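Local coordinates for protein WZI (Escherichia coli, PDB 2YNK) that is an outer-membrane lectin that takes part in group 1 capsule assembly, probably by binding capsular polysaccharide at the cell surface, at residues A67-T77 with G445-L456; V5-A15 with V148-Y156. All coordinates share one frame; numbering follows the deposited sequence.

Contact 1 of 2, residues A67-T77 with G445-L456; sequences ADFRVTGYTST and GASAGIEIPFSL. With D12 (dodecane), chain H; D12 (dodecane), chain I; D12 (dodecane), chain G.
Phe69 and Phe454 pair on one face of the antiparallel seam that closes the 18-stranded beta-barrel, where the first strand, 69-76, meets the last, 444-454. Their rings lie rim to rim and point the same way, with planes 20° apart and Phe69 CD2 3.4 Å from Phe454 CD2. Val71 CG2 meets the edge of the Phe454 ring at CE2, 4.1 Å away. Phe69 CB also packs on Leu456 CD1. Ile450, Ile452, Ala448 and Thr75 continue this face, which probably looks into the membrane. Bound dodecanes lie along it near Thr75, Thr77 and Ala446, and Thr75 OG1 also bonds Asn94.

The backbones join by paired N-H...O=C bonds at Phe69-Phe454, Val71-Ile452, Gly73-Ile450 and Thr75-Ala448. At Val71-Ile452 they measure 2.9 Å from Val71 N to Ile452 O and 2.8 Å from Ile452 N to Val71 O.

The other face is largely polar. Arg70 bends at chi3 (109°), which brings its guanidinium beside Glu451, and Thr72 CG2 lies over one guanidinium face. Arg70 NH2 and Glu451 OE2 form a long salt bridge of 3.5 Å. Glu451 OE1 has a second partner in Arg61. Tyr74 crosses to Ser447 CB, while its OH bonds Arg120. At the chain terminus, Leu456 N donates to the anti lone pair of Asp68 OD2 at 2.9 Å.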
# COMPACT_ATOMS: atom_id res chain seq x y z
N ALA A 67 11.58 3.17 16.31
CA ALA A 67 12.71 3.02 17.23
C ALA A 67 13.95 3.77 16.76
O ALA A 67 14.20 3.87 15.56
CB ALA A 67 13.04 1.55 17.42
N ASP A 68 14.74 4.28 17.70
CA ASP A 68 15.93 5.07 17.39
C ASP A 68 16.78 4.46 16.29
O ASP A 68 17.22 5.15 15.37
CB ASP A 68 16.81 5.25 18.64
CG ASP A 68 16.22 6.23 19.65
OD1 ASP A 68 15.32 7.01 19.27
OD2 ASP A 68 16.66 6.22 20.82
N PHE A 69 17.01 3.16 16.41
CA PHE A 69 17.80 2.43 15.44
C PHE A 69 17.11 1.09 15.18
O PHE A 69 16.66 0.44 16.12
CB PHE A 69 19.23 2.25 15.95
CG PHE A 69 20.10 1.42 15.05
CD1 PHE A 69 20.27 1.76 13.71
CD2 PHE A 69 20.76 0.29 15.54
CE1 PHE A 69 21.07 1.00 12.87
CE2 PHE A 69 21.57 -0.47 14.70
CZ PHE A 69 21.72 -0.12 13.37
N ARG A 70 17.01 0.71 13.91
CA ARG A 70 16.25 -0.48 13.54
C ARG A 70 16.93 -1.29 12.45
O ARG A 70 17.22 -0.77 11.37
CB ARG A 70 14.85 -0.08 13.11
CG ARG A 70 13.86 -1.22 13.20
CD ARG A 70 12.42 -0.72 13.25
NE ARG A 70 11.68 -1.01 12.02
CZ ARG A 70 10.94 -2.09 11.82
NH1 ARG A 70 10.82 -3.04 12.74
NH2 ARG A 70 10.30 -2.23 10.66
N VAL A 71 17.19 -2.56 12.74
CA VAL A 71 17.78 -3.45 11.76
C VAL A 71 16.70 -4.39 11.25
O VAL A 71 15.98 -4.99 12.05
CB VAL A 71 18.92 -4.28 12.37
CG1 VAL A 71 19.39 -5.31 11.35
CG2 VAL A 71 20.07 -3.38 12.80
N THR A 72 16.59 -4.50 9.93
CA THR A 72 15.63 -5.40 9.31
C THR A 72 16.32 -6.30 8.30
O THR A 72 17.35 -5.93 7.72
CB THR A 72 14.48 -4.64 8.61
OG1 THR A 72 15.00 -3.85 7.53
CG2 THR A 72 13.72 -3.75 9.61
N GLY A 73 15.74 -7.48 8.10
CA GLY A 73 16.32 -8.51 7.27
C GLY A 73 15.24 -9.32 6.59
O GLY A 73 14.15 -9.50 7.15
N TYR A 74 15.53 -9.76 5.37
CA TYR A 74 14.66 -10.66 4.63
C TYR A 74 15.53 -11.64 3.87
O TYR A 74 16.56 -11.26 3.33
CB TYR A 74 13.81 -9.86 3.66
CG TYR A 74 12.93 -10.69 2.74
CD1 TYR A 74 11.70 -11.16 3.18
CD2 TYR A 74 13.32 -10.99 1.43
CE1 TYR A 74 10.88 -11.91 2.34
CE2 TYR A 74 12.51 -11.74 0.60
CZ TYR A 74 11.29 -12.19 1.05
OH TYR A 74 10.47 -12.94 0.23
N THR A 75 15.13 -12.90 3.85
CA THR A 75 15.80 -13.93 3.06
C THR A 75 14.77 -14.91 2.52
O THR A 75 13.74 -15.13 3.15
CB THR A 75 16.83 -14.70 3.90
OG1 THR A 75 17.46 -15.69 3.09
CG2 THR A 75 16.16 -15.38 5.10
N SER A 76 15.05 -15.50 1.36
CA SER A 76 14.09 -16.41 0.73
C SER A 76 14.72 -17.40 -0.25
O SER A 76 15.85 -17.24 -0.69
CB SER A 76 13.01 -15.61 0.01
OG SER A 76 13.58 -14.77 -0.97
N THR A 77 13.95 -18.42 -0.58
CA THR A 77 14.37 -19.41 -1.53
C THR A 77 14.18 -18.88 -2.94
O THR A 77 14.96 -19.18 -3.84
CB THR A 77 13.59 -20.73 -1.35
OG1 THR A 77 12.19 -20.49 -1.55
CG2 THR A 77 13.80 -21.30 0.03
N GLY A 445 8.19 -22.47 -2.15
CA GLY A 445 9.22 -21.64 -1.56
C GLY A 445 8.85 -21.14 -0.17
O GLY A 445 7.70 -21.27 0.27
N ALA A 446 9.83 -20.58 0.51
CA ALA A 446 9.64 -20.05 1.84
C ALA A 446 10.53 -18.83 2.00
O ALA A 446 11.65 -18.81 1.49
CB ALA A 446 9.99 -21.10 2.88
N SER A 447 10.01 -17.81 2.67
CA SER A 447 10.82 -16.66 3.04
C SER A 447 10.81 -16.51 4.56
O SER A 447 10.15 -17.27 5.25
CB SER A 447 10.33 -15.39 2.34
OG SER A 447 9.00 -15.08 2.67
N ALA A 448 11.60 -15.57 5.06
CA ALA A 448 11.68 -15.29 6.49
C ALA A 448 12.29 -13.91 6.69
O ALA A 448 13.34 -13.62 6.11
CB ALA A 448 12.51 -16.34 7.21
N GLY A 449 11.63 -13.08 7.48
CA GLY A 449 12.13 -11.75 7.80
C GLY A 449 12.30 -11.54 9.30
O GLY A 449 11.75 -12.27 10.12
N ILE A 450 13.07 -10.51 9.65
CA ILE A 450 13.42 -10.23 11.03
C ILE A 450 13.41 -8.72 11.29
O ILE A 450 13.73 -7.94 10.40
CB ILE A 450 14.81 -10.82 11.35
CG1 ILE A 450 15.02 -10.92 12.86
CG2 ILE A 450 15.91 -10.01 10.68
CD1 ILE A 450 16.19 -11.79 13.24
N GLU A 451 13.01 -8.33 12.50
CA GLU A 451 12.99 -6.93 12.92
C GLU A 451 13.65 -6.79 14.28
O GLU A 451 13.25 -7.47 15.23
CB GLU A 451 11.55 -6.43 13.03
CG GLU A 451 10.74 -6.44 11.74
CD GLU A 451 9.32 -5.92 11.93
OE1 GLU A 451 8.79 -6.03 13.06
OE2 GLU A 451 8.72 -5.39 10.96
N ILE A 452 14.65 -5.92 14.38
CA ILE A 452 15.35 -5.67 15.65
C ILE A 452 15.40 -4.17 15.94
O ILE A 452 16.20 -3.45 15.34
CB ILE A 452 16.80 -6.22 15.64
CG1 ILE A 452 16.85 -7.70 15.25
CG2 ILE A 452 17.42 -6.06 17.02
CD1 ILE A 452 16.87 -7.94 13.76
N PRO A 453 14.54 -3.69 16.84
CA PRO A 453 14.60 -2.29 17.26
C PRO A 453 15.54 -2.05 18.44
O PRO A 453 15.62 -2.88 19.33
CB PRO A 453 13.15 -1.97 17.65
CG PRO A 453 12.36 -3.23 17.44
CD PRO A 453 13.34 -4.35 17.37
N PHE A 454 16.26 -0.93 18.42
CA PHE A 454 17.26 -0.58 19.43
C PHE A 454 17.04 0.86 19.90
O PHE A 454 16.61 1.70 19.11
CB PHE A 454 18.67 -0.62 18.83
CG PHE A 454 19.18 -1.99 18.50
CD1 PHE A 454 19.55 -2.88 19.51
CD2 PHE A 454 19.35 -2.39 17.18
CE1 PHE A 454 20.04 -4.14 19.21
CE2 PHE A 454 19.85 -3.64 16.86
CZ PHE A 454 20.19 -4.52 17.88
N SER A 455 17.37 1.14 21.16
CA SER A 455 17.39 2.51 21.69
C SER A 455 18.80 3.09 21.62
O SER A 455 19.78 2.35 21.66
CB SER A 455 16.91 2.54 23.15
OG SER A 455 15.65 1.91 23.29
N LEU A 456 18.88 4.42 21.54
CA LEU A 456 20.16 5.14 21.55
C LEU A 456 20.11 6.32 22.52
O LEU A 456 19.73 6.15 23.69
CB LEU A 456 20.51 5.64 20.14
CG LEU A 456 20.95 4.57 19.15
CD1 LEU A 456 20.92 5.08 17.72
CD2 LEU A 456 22.34 4.05 19.51
C1 D12 H . 9.01 -22.53 6.85
C2 D12 H . 9.76 -21.20 6.73
C3 D12 H . 11.25 -21.36 6.40
C4 D12 H . 11.86 -20.06 5.86
C5 D12 H . 13.36 -20.22 5.53
C6 D12 H . 13.74 -19.74 4.13
C7 D12 H . 15.24 -19.43 4.05
C8 D12 H . 15.82 -19.66 2.66
C9 D12 H . 17.04 -18.77 2.39
C10 D12 H . 18.02 -19.40 1.40
C11 D12 H . 19.13 -18.44 0.96
C12 D12 H . 20.47 -19.14 0.99
C1 D12 I . 16.42 -14.31 8.91
C2 D12 I . 16.78 -13.04 8.17
C3 D12 I . 18.24 -13.05 7.72
C4 D12 I . 18.50 -12.12 6.54
C5 D12 I . 19.91 -12.30 5.96
C6 D12 I . 20.05 -11.72 4.55
C7 D12 I . 21.39 -11.01 4.35
C8 D12 I . 21.66 -10.71 2.87
C9 D12 I . 22.74 -9.64 2.70
C10 D12 I . 22.92 -9.22 1.24
C11 D12 I . 24.12 -9.91 0.59
C12 D12 I . 25.43 -9.25 0.97
C1 D12 G . 11.42 -26.98 5.21
C2 D12 G . 11.42 -25.75 4.31
C3 D12 G . 10.52 -25.95 3.09
C4 D12 G . 10.63 -24.81 2.07
C5 D12 G . 11.93 -24.81 1.25
C6 D12 G . 11.67 -24.98 -0.25
C7 D12 G . 12.90 -24.64 -1.10
C8 D12 G . 13.30 -25.72 -2.11
C9 D12 G . 12.56 -25.65 -3.45
C10 D12 G . 13.20 -26.62 -4.46
C11 D12 G . 12.71 -26.44 -5.90
C12 D12 G . 13.89 -26.29 -6.84

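Contact 2 of 2, residues V5-A15 with V148-Y156; sequences VNDNDLRNDLA and VPQWWGPGY
Arg11 of helix 8-19 stacks on Tyr156 inside the barrel, joining the N-terminal helical region to the loop 153-156 that follows strand 151-152. This cation-pi stack is off-centre, with planes 10° apart and Arg11 CZ 3.9 Å from the ring centroid. The Arg11 chain is extended from CG to NE, which carries the guanidinium across to the loop carbonyls. NH1 and NH2 grip Gly155 O end-on from the same face of its plane, and the Gly155 oxygen lies in the guanidinium plane, with NH2 well above the plane of the carbonyl. Arg11 NH1 to Gly155 O is 2.8 Å, and Arg11 NH2 to Gly155 O is 3.1 Å. NH2 also gives a weak bond to Pro154 O. Trp151 NE1 adds a weak bond to Gly155 O. Arg11 NE donates to a water that also bonds Tyr156 OH, and Glu313 is a further partner of that hydroxyl.

Nearer the N-terminus, Val5 packs on Val148 and Pro149. Asn6 ND2 bonds Gln150 O weakly at 3.4 Å, its amide steep to the Trp151 ring. Asp7 is the N-cap of the helix, with a salt bridge to Arg61. Asp7 OD2 accepts from Leu10 N at 2.9 Å, met from above the carboxylate plane.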
# COMPACT_ATOMS: atom_id res chain seq x y z
N VAL A 5 4.66 4.84 7.09
CA VAL A 5 4.58 4.17 5.79
C VAL A 5 3.98 2.77 5.91
O VAL A 5 3.83 2.24 7.02
CB VAL A 5 5.96 4.09 5.10
CG1 VAL A 5 6.46 5.48 4.75
CG2 VAL A 5 6.96 3.34 5.97
N ASN A 6 3.65 2.18 4.77
CA ASN A 6 3.01 0.87 4.72
C ASN A 6 3.62 -0.14 5.69
O ASN A 6 4.71 -0.63 5.47
CB ASN A 6 3.09 0.27 3.31
CG ASN A 6 2.50 1.16 2.24
OD1 ASN A 6 2.27 2.35 2.45
ND2 ASN A 6 2.27 0.59 1.08
N ASP A 7 2.90 -0.43 6.78
CA ASP A 7 3.22 -1.56 7.65
C ASP A 7 1.99 -2.45 7.64
O ASP A 7 0.87 -1.95 7.70
CB ASP A 7 3.50 -1.09 9.06
CG ASP A 7 3.92 -2.23 9.98
OD1 ASP A 7 4.93 -2.90 9.69
OD2 ASP A 7 3.23 -2.46 11.01
N ASN A 8 2.18 -3.75 7.55
CA ASN A 8 1.04 -4.65 7.33
C ASN A 8 0.38 -5.03 8.66
O ASN A 8 -0.84 -5.08 8.75
CB ASN A 8 1.49 -5.89 6.57
CG ASN A 8 0.34 -6.80 6.22
OD1 ASN A 8 -0.66 -6.38 5.66
ND2 ASN A 8 0.49 -8.08 6.54
N ASP A 9 1.21 -5.29 9.68
CA ASP A 9 0.72 -5.58 11.02
C ASP A 9 -0.09 -4.41 11.59
O ASP A 9 -1.18 -4.63 12.13
CB ASP A 9 1.88 -5.93 11.96
CG ASP A 9 2.33 -7.38 11.81
OD1 ASP A 9 1.69 -8.13 11.03
OD2 ASP A 9 3.32 -7.78 12.47
N LEU A 10 0.44 -3.19 11.45
CA LEU A 10 -0.26 -1.99 11.93
C LEU A 10 -1.61 -1.81 11.26
O LEU A 10 -2.63 -1.59 11.93
CB LEU A 10 0.59 -0.73 11.69
CG LEU A 10 0.05 0.55 12.33
CD1 LEU A 10 0.10 0.42 13.85
CD2 LEU A 10 0.83 1.79 11.88
N ARG A 11 -1.60 -1.90 9.93
CA ARG A 11 -2.79 -1.67 9.12
C ARG A 11 -3.91 -2.62 9.50
O ARG A 11 -5.05 -2.20 9.61
CB ARG A 11 -2.50 -1.81 7.61
CG ARG A 11 -3.78 -1.81 6.79
CD ARG A 11 -3.61 -1.53 5.31
NE ARG A 11 -4.94 -1.47 4.72
CZ ARG A 11 -5.26 -1.78 3.47
NH1 ARG A 11 -4.34 -2.18 2.60
NH2 ARG A 11 -6.53 -1.70 3.09
N ASN A 12 -3.59 -3.89 9.67
CA ASN A 12 -4.62 -4.89 9.98
C ASN A 12 -5.21 -4.65 11.39
O ASN A 12 -6.42 -4.78 11.60
CB ASN A 12 -4.06 -6.31 9.84
CG ASN A 12 -3.61 -6.63 8.41
OD1 ASN A 12 -2.45 -6.96 8.18
ND2 ASN A 12 -4.53 -6.53 7.45
N ASP A 13 -4.35 -4.28 12.34
CA ASP A 13 -4.76 -3.92 13.68
C ASP A 13 -5.65 -2.65 13.70
O ASP A 13 -6.68 -2.62 14.37
CB ASP A 13 -3.53 -3.76 14.60
CG ASP A 13 -3.02 -5.10 15.14
OD1 ASP A 13 -3.40 -6.15 14.58
OD2 ASP A 13 -2.25 -5.12 16.12
N LEU A 14 -5.26 -1.62 12.95
CA LEU A 14 -6.08 -0.42 12.83
C LEU A 14 -7.40 -0.74 12.15
O LEU A 14 -8.45 -0.26 12.57
CB LEU A 14 -5.35 0.68 12.04
CG LEU A 14 -4.17 1.39 12.71
CD1 LEU A 14 -3.68 2.51 11.80
CD2 LEU A 14 -4.57 1.94 14.07
N ALA A 15 -7.35 -1.53 11.08
CA ALA A 15 -8.54 -1.87 10.30
C ALA A 15 -9.54 -2.68 11.14
O ALA A 15 -10.75 -2.55 10.98
CB ALA A 15 -8.16 -2.63 9.04
N VAL A 148 9.60 7.70 -0.37
CA VAL A 148 8.52 7.21 0.50
C VAL A 148 7.49 6.41 -0.31
O VAL A 148 6.92 6.94 -1.26
CB VAL A 148 7.78 8.36 1.23
CG1 VAL A 148 6.63 7.81 2.06
CG2 VAL A 148 8.76 9.14 2.09
N PRO A 149 7.24 5.15 0.09
CA PRO A 149 6.15 4.41 -0.54
C PRO A 149 4.78 4.93 -0.14
O PRO A 149 4.61 5.46 0.99
CB PRO A 149 6.35 2.98 -0.01
CG PRO A 149 7.06 3.15 1.28
CD PRO A 149 7.96 4.33 1.08
N GLN A 150 3.82 4.76 -1.05
CA GLN A 150 2.43 5.15 -0.80
C GLN A 150 1.51 3.94 -0.93
O GLN A 150 1.93 2.86 -1.38
CB GLN A 150 1.98 6.22 -1.79
CG GLN A 150 2.66 7.57 -1.64
CD GLN A 150 2.73 8.32 -2.95
OE1 GLN A 150 3.37 7.88 -3.92
NE2 GLN A 150 2.08 9.48 -3.00
N TRP A 151 0.26 4.15 -0.52
CA TRP A 151 -0.83 3.25 -0.88
C TRP A 151 -2.08 4.03 -1.04
O TRP A 151 -2.51 4.72 -0.11
CB TRP A 151 -1.03 2.20 0.18
CG TRP A 151 -2.01 1.12 -0.19
CD1 TRP A 151 -3.39 1.12 -0.00
CD2 TRP A 151 -1.71 -0.18 -0.79
NE1 TRP A 151 -3.94 -0.06 -0.44
CE2 TRP A 151 -2.98 -0.88 -0.93
CE3 TRP A 151 -0.55 -0.80 -1.22
CZ2 TRP A 151 -3.06 -2.15 -1.47
CZ3 TRP A 151 -0.64 -2.09 -1.76
CH2 TRP A 151 -1.86 -2.75 -1.87
N TRP A 152 -2.68 3.94 -2.23
CA TRP A 152 -3.91 4.68 -2.54
C TRP A 152 -5.10 3.78 -2.72
O TRP A 152 -5.29 3.18 -3.79
CB TRP A 152 -3.69 5.54 -3.77
CG TRP A 152 -2.91 6.80 -3.49
CD1 TRP A 152 -2.20 7.13 -2.34
CD2 TRP A 152 -2.70 7.92 -4.40
NE1 TRP A 152 -1.60 8.36 -2.48
CE2 TRP A 152 -1.87 8.88 -3.68
CE3 TRP A 152 -3.10 8.21 -5.69
CZ2 TRP A 152 -1.49 10.07 -4.24
CZ3 TRP A 152 -2.71 9.42 -6.26
CH2 TRP A 152 -1.92 10.33 -5.55
N GLY A 153 -5.92 3.68 -1.67
CA GLY A 153 -7.19 2.99 -1.74
C GLY A 153 -7.40 1.94 -0.67
O GLY A 153 -6.49 1.67 0.11
N PRO A 154 -8.59 1.34 -0.64
CA PRO A 154 -9.00 0.45 0.43
C PRO A 154 -8.63 -1.01 0.23
O PRO A 154 -8.91 -1.84 1.10
CB PRO A 154 -10.51 0.61 0.43
CG PRO A 154 -10.84 0.83 -1.01
CD PRO A 154 -9.66 1.52 -1.64
N GLY A 155 -8.01 -1.33 -0.90
CA GLY A 155 -7.69 -2.70 -1.21
C GLY A 155 -6.58 -3.22 -0.33
O GLY A 155 -5.77 -2.44 0.18
N TYR A 156 -6.56 -4.54 -0.15
CA TYR A 156 -5.52 -5.22 0.60
C TYR A 156 -4.50 -5.89 -0.32
O TYR A 156 -3.34 -6.06 0.05
CB TYR A 156 -6.13 -6.25 1.55
CG TYR A 156 -6.76 -5.61 2.78
CD1 TYR A 156 -5.97 -5.17 3.82
CD2 TYR A 156 -8.14 -5.43 2.87
CE1 TYR A 156 -6.54 -4.58 4.95
CE2 TYR A 156 -8.71 -4.85 3.98
CZ TYR A 156 -7.90 -4.42 5.03
OH TYR A 156 -8.45 -3.82 6.13
O HOH W 1 -7.49 -1.44 5.94

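In the fold
Contact 1 belongs to the barrel wall and contact 2 to its filled interior. The first is partly buried, its centre about 19 Å from the centre of the chain, and has hydrocarbon on one side. The second is buried, its centre about 5 Å from the centre of the chain. Contact 1 is held by a regular ladder of backbone bonds between two strands. Contact 2 relies on side chains reaching loop carbonyls, with one arginine doing much of the work. The two share no helix or strand, and their nearest atoms are about 5 Å apart. Arg61 of helix 49-65 links them: it pairs with Glu451 of the wall and with Asp7 at the helix start.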